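Local coordinates for cleavage and polyadenylation specificity factor 100 KD subunit (Methanosarcina mazei, PDB 2XR1), which probably terminates transcription by cutting nascent RNA where it leaves RNA polymerase, as a dimeric, zinc-dependent nuclease of the metallo-beta-lactamase superfamily, at residues R495-A509 with G516-E528. Residues are numbered along the deposited sequence; the frame is centred on the assembly and turned at random.
Sequences RQKIIQNPQPCVILA and GGPVMEYFKAFAE
The Tyr522 ring carries Ile507 over one face: CG2 stands 3.8 Å from the ring centroid and only 7° off the normal, the geometry of a CH-pi contact, while CD1 of the same isoleucine lies 3.5 Å from Tyr522 CD1. Oblique to the ring come Arg495 CG, Ile498 CG2, Ile499 CG1 and Ala509 CB. One turn on, Phe526 has the carbonyl O of Ile498 and CG of Pro502 near its edge, and its CE2 meets Ile507 CD1 at 3.8 Å.

This is a helix-strand-helix unit of the beta-CASP domain. Strand 506-509 lies within a parallel sheet between strands 445-448 and 414-417; Ile507 and Ala509, whose CB atoms point toward helix 518-526, meet that helix as it runs obliquely, roughly antiparallel to the strand. Helix 495-500 packs beside helix 518-526, their axes 10.6 Å apart at closest approach, with a signed crossing angle of -18°; no hydrogen bond joins the two segments, and the contact is mainly apolar.

At the polar end, the Arg495 guanidinium stands almost perpendicular to the Tyr522 ring, the planes 87° apart, with Tyr522 OH at its edge. Both groups converge on the neighbouring strand, where Asp448 OD2 forms a salt bridge with Arg495 NE and a hydrogen bond with Tyr522 OH. Glu521 stays more distant: its OE1 is 4.1 Å from Arg495 NH1 and well out of the guanidinium plane, so any attraction is probably only electrostatic. Arg495 CG, anti to the backbone N, sends the chain past the Tyr522 hydroxyl, and a bend at chi3 turns the guanidinium so that Pro518 CB lies over one face, 3.5 Å from Arg495 NE.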
# COMPACT_ATOMS: atom_id res chain seq x y z
N ARG B 495 38.53 27.18 13.93
CA ARG B 495 38.55 25.84 14.53
C ARG B 495 39.95 25.41 14.98
O ARG B 495 40.13 24.94 16.10
CB ARG B 495 38.01 24.81 13.53
CG ARG B 495 37.75 23.45 14.12
CD ARG B 495 36.83 22.59 13.25
NE ARG B 495 35.60 23.29 12.89
CZ ARG B 495 35.24 23.66 11.66
NH1 ARG B 495 36.01 23.39 10.62
NH2 ARG B 495 34.08 24.28 11.47
N GLN B 496 40.93 25.59 14.10
CA GLN B 496 42.29 25.17 14.40
C GLN B 496 42.88 25.89 15.60
O GLN B 496 43.67 25.31 16.33
CB GLN B 496 43.19 25.35 13.18
CG GLN B 496 42.82 24.43 12.01
CD GLN B 496 43.10 22.95 12.27
OE1 GLN B 496 44.25 22.55 12.48
NE2 GLN B 496 42.06 22.13 12.23
N LYS B 497 42.49 27.14 15.82
CA LYS B 497 43.00 27.93 16.95
C LYS B 497 42.53 27.39 18.29
O LYS B 497 43.27 27.50 19.29
CB LYS B 497 42.60 29.41 16.84
CG LYS B 497 43.04 30.28 18.05
CD LYS B 497 42.83 31.77 17.82
CE LYS B 497 43.16 32.59 19.08
NZ LYS B 497 44.50 32.28 19.68
N ILE B 498 41.32 26.82 18.33
CA ILE B 498 40.84 26.14 19.53
C ILE B 498 41.66 24.89 19.73
O ILE B 498 42.06 24.58 20.85
CB ILE B 498 39.33 25.74 19.44
CG1 ILE B 498 38.45 26.97 19.44
CG2 ILE B 498 38.90 24.84 20.62
CD1 ILE B 498 37.13 26.73 18.78
N ILE B 499 41.90 24.18 18.62
CA ILE B 499 42.65 22.93 18.62
C ILE B 499 44.16 23.11 18.97
O ILE B 499 44.68 22.45 19.86
CB ILE B 499 42.50 22.20 17.24
CG1 ILE B 499 41.08 21.67 17.07
CG2 ILE B 499 43.50 21.06 17.11
CD1 ILE B 499 40.81 20.99 15.72
N GLN B 500 44.84 24.00 18.26
CA GLN B 500 46.29 24.20 18.45
C GLN B 500 46.66 24.77 19.83
O GLN B 500 47.72 24.47 20.36
CB GLN B 500 46.87 25.07 17.33
CG GLN B 500 47.70 24.30 16.29
CD GLN B 500 46.84 23.51 15.30
OE1 GLN B 500 45.99 22.70 15.69
NE2 GLN B 500 47.10 23.73 14.00
N ASN B 501 45.78 25.59 20.40
CA ASN B 501 45.95 26.08 21.76
C ASN B 501 44.94 25.43 22.71
O ASN B 501 44.11 26.13 23.29
CB ASN B 501 45.77 27.61 21.80
CG ASN B 501 46.75 28.36 20.90
OD1 ASN B 501 47.95 28.05 20.84
ND2 ASN B 501 46.24 29.39 20.23
N PRO B 502 45.00 24.10 22.91
CA PRO B 502 43.96 23.63 23.86
C PRO B 502 44.05 24.35 25.20
O PRO B 502 45.14 24.72 25.68
CB PRO B 502 44.25 22.13 24.03
CG PRO B 502 45.24 21.78 22.95
CD PRO B 502 45.99 23.05 22.60
N GLN B 503 42.88 24.55 25.79
CA GLN B 503 42.73 25.44 26.91
C GLN B 503 41.34 25.15 27.44
O GLN B 503 40.41 25.09 26.65
CB GLN B 503 42.85 26.88 26.42
CG GLN B 503 42.90 27.92 27.50
CD GLN B 503 43.64 29.17 27.04
OE1 GLN B 503 43.32 29.73 25.99
NE2 GLN B 503 44.62 29.60 27.83
N PRO B 504 41.19 24.96 28.76
CA PRO B 504 39.90 24.47 29.31
C PRO B 504 38.72 25.26 28.81
O PRO B 504 38.72 26.46 28.91
CB PRO B 504 40.04 24.68 30.81
CG PRO B 504 41.51 24.76 31.05
CD PRO B 504 42.11 25.39 29.83
N CYS B 505 37.72 24.57 28.28
CA CYS B 505 36.58 25.23 27.67
C CYS B 505 35.45 24.22 27.48
O CYS B 505 35.56 23.07 27.93
CB CYS B 505 37.00 25.84 26.33
SG CYS B 505 37.60 24.60 25.14
N VAL B 506 34.36 24.65 26.83
CA VAL B 506 33.27 23.75 26.45
C VAL B 506 33.06 23.87 24.95
O VAL B 506 33.06 24.97 24.40
CB VAL B 506 31.94 24.11 27.15
CG1 VAL B 506 30.81 23.39 26.51
CG2 VAL B 506 31.97 23.80 28.61
N ILE B 507 32.85 22.74 24.28
CA ILE B 507 32.57 22.76 22.85
C ILE B 507 31.22 22.10 22.53
O ILE B 507 31.06 20.89 22.70
CB ILE B 507 33.70 22.07 22.08
CG1 ILE B 507 35.03 22.72 22.47
CG2 ILE B 507 33.49 22.18 20.57
CD1 ILE B 507 36.19 22.25 21.68
N LEU B 508 30.24 22.91 22.11
CA LEU B 508 29.06 22.38 21.45
C LEU B 508 29.40 22.29 19.98
O LEU B 508 29.88 23.25 19.40
CB LEU B 508 27.84 23.28 21.66
CG LEU B 508 27.05 22.92 22.92
CD1 LEU B 508 27.94 22.32 23.95
CD2 LEU B 508 26.31 24.12 23.52
N ALA B 509 29.23 21.12 19.40
CA ALA B 509 29.62 20.93 18.01
C ALA B 509 28.80 19.84 17.38
O ALA B 509 28.33 18.91 18.06
CB ALA B 509 31.10 20.60 17.89
N GLY B 516 29.45 12.70 11.82
CA GLY B 516 30.37 13.56 11.10
C GLY B 516 30.31 14.97 11.61
O GLY B 516 29.72 15.24 12.65
N GLY B 517 30.92 15.87 10.87
CA GLY B 517 30.90 17.29 11.21
C GLY B 517 32.12 17.68 12.00
O GLY B 517 33.00 16.85 12.24
N PRO B 518 32.20 18.94 12.40
CA PRO B 518 33.36 19.44 13.11
C PRO B 518 33.63 18.72 14.46
O PRO B 518 34.77 18.72 14.92
CB PRO B 518 33.04 20.92 13.33
CG PRO B 518 31.53 21.00 13.20
CD PRO B 518 31.21 20.00 12.16
N VAL B 519 32.61 18.10 15.07
CA VAL B 519 32.83 17.43 16.35
C VAL B 519 33.85 16.28 16.21
O VAL B 519 34.51 15.88 17.16
CB VAL B 519 31.50 16.94 17.00
CG1 VAL B 519 30.98 15.66 16.35
CG2 VAL B 519 31.69 16.73 18.49
N MET B 520 33.94 15.75 15.00
CA MET B 520 34.93 14.74 14.71
C MET B 520 36.36 15.30 14.66
O MET B 520 37.31 14.63 15.07
CB MET B 520 34.55 13.99 13.44
CG MET B 520 33.30 13.11 13.60
SD MET B 520 33.42 11.95 15.00
CE MET B 520 32.75 12.94 16.33
N GLU B 521 36.51 16.54 14.20
CA GLU B 521 37.81 17.20 14.26
C GLU B 521 38.18 17.44 15.72
O GLU B 521 39.28 17.12 16.14
CB GLU B 521 37.82 18.52 13.46
CG GLU B 521 38.55 18.44 12.11
CD GLU B 521 38.01 19.44 11.08
OE1 GLU B 521 36.79 19.40 10.82
OE2 GLU B 521 38.79 20.25 10.50
N TYR B 522 37.26 17.99 16.51
CA TYR B 522 37.50 18.21 17.93
C TYR B 522 37.83 16.92 18.66
O TYR B 522 38.67 16.90 19.56
CB TYR B 522 36.28 18.85 18.59
CG TYR B 522 36.05 20.23 18.11
CD1 TYR B 522 36.96 21.25 18.40
CD2 TYR B 522 34.95 20.55 17.32
CE1 TYR B 522 36.77 22.53 17.94
CE2 TYR B 522 34.76 21.84 16.84
CZ TYR B 522 35.68 22.82 17.15
OH TYR B 522 35.49 24.08 16.69
N PHE B 523 37.16 15.85 18.25
CA PHE B 523 37.32 14.54 18.88
C PHE B 523 38.64 13.91 18.44
O PHE B 523 39.38 13.37 19.26
CB PHE B 523 36.10 13.67 18.51
CG PHE B 523 36.25 12.22 18.82
CD1 PHE B 523 35.87 11.72 20.03
CD2 PHE B 523 36.76 11.34 17.87
CE1 PHE B 523 36.00 10.37 20.31
CE2 PHE B 523 36.90 9.99 18.14
CZ PHE B 523 36.52 9.51 19.36
N LYS B 524 38.94 14.00 17.15
CA LYS B 524 40.17 13.43 16.64
C LYS B 524 41.36 13.95 17.42
O LYS B 524 42.37 13.26 17.53
CB LYS B 524 40.32 13.71 15.15
N ALA B 525 41.23 15.14 18.00
CA ALA B 525 42.36 15.80 18.67
C ALA B 525 42.27 15.81 20.20
O ALA B 525 43.29 15.91 20.85
CB ALA B 525 42.52 17.22 18.15
N PHE B 526 41.08 15.72 20.78
CA PHE B 526 40.97 15.78 22.25
C PHE B 526 40.73 14.44 22.97
O PHE B 526 40.75 14.38 24.21
CB PHE B 526 39.88 16.79 22.65
CG PHE B 526 40.20 18.22 22.30
CD1 PHE B 526 41.48 18.74 22.48
CD2 PHE B 526 39.23 19.05 21.81
CE1 PHE B 526 41.76 20.05 22.16
CE2 PHE B 526 39.52 20.37 21.48
CZ PHE B 526 40.78 20.86 21.66
N ALA B 527 40.54 13.38 22.20
CA ALA B 527 40.15 12.09 22.76
C ALA B 527 41.27 11.40 23.55
O ALA B 527 40.98 10.53 24.38
CB ALA B 527 39.64 11.17 21.63
N GLU B 528 42.53 11.79 23.33
CA GLU B 528 43.66 11.16 23.99
C GLU B 528 43.89 11.55 25.46
O GLU B 528 44.34 10.69 26.25
CB GLU B 528 44.96 11.45 23.19
CG GLU B 528 45.63 10.22 22.52
CD GLU B 528 44.81 9.63 21.37
OE1 GLU B 528 43.54 9.77 21.37
OE2 GLU B 528 45.45 9.00 20.48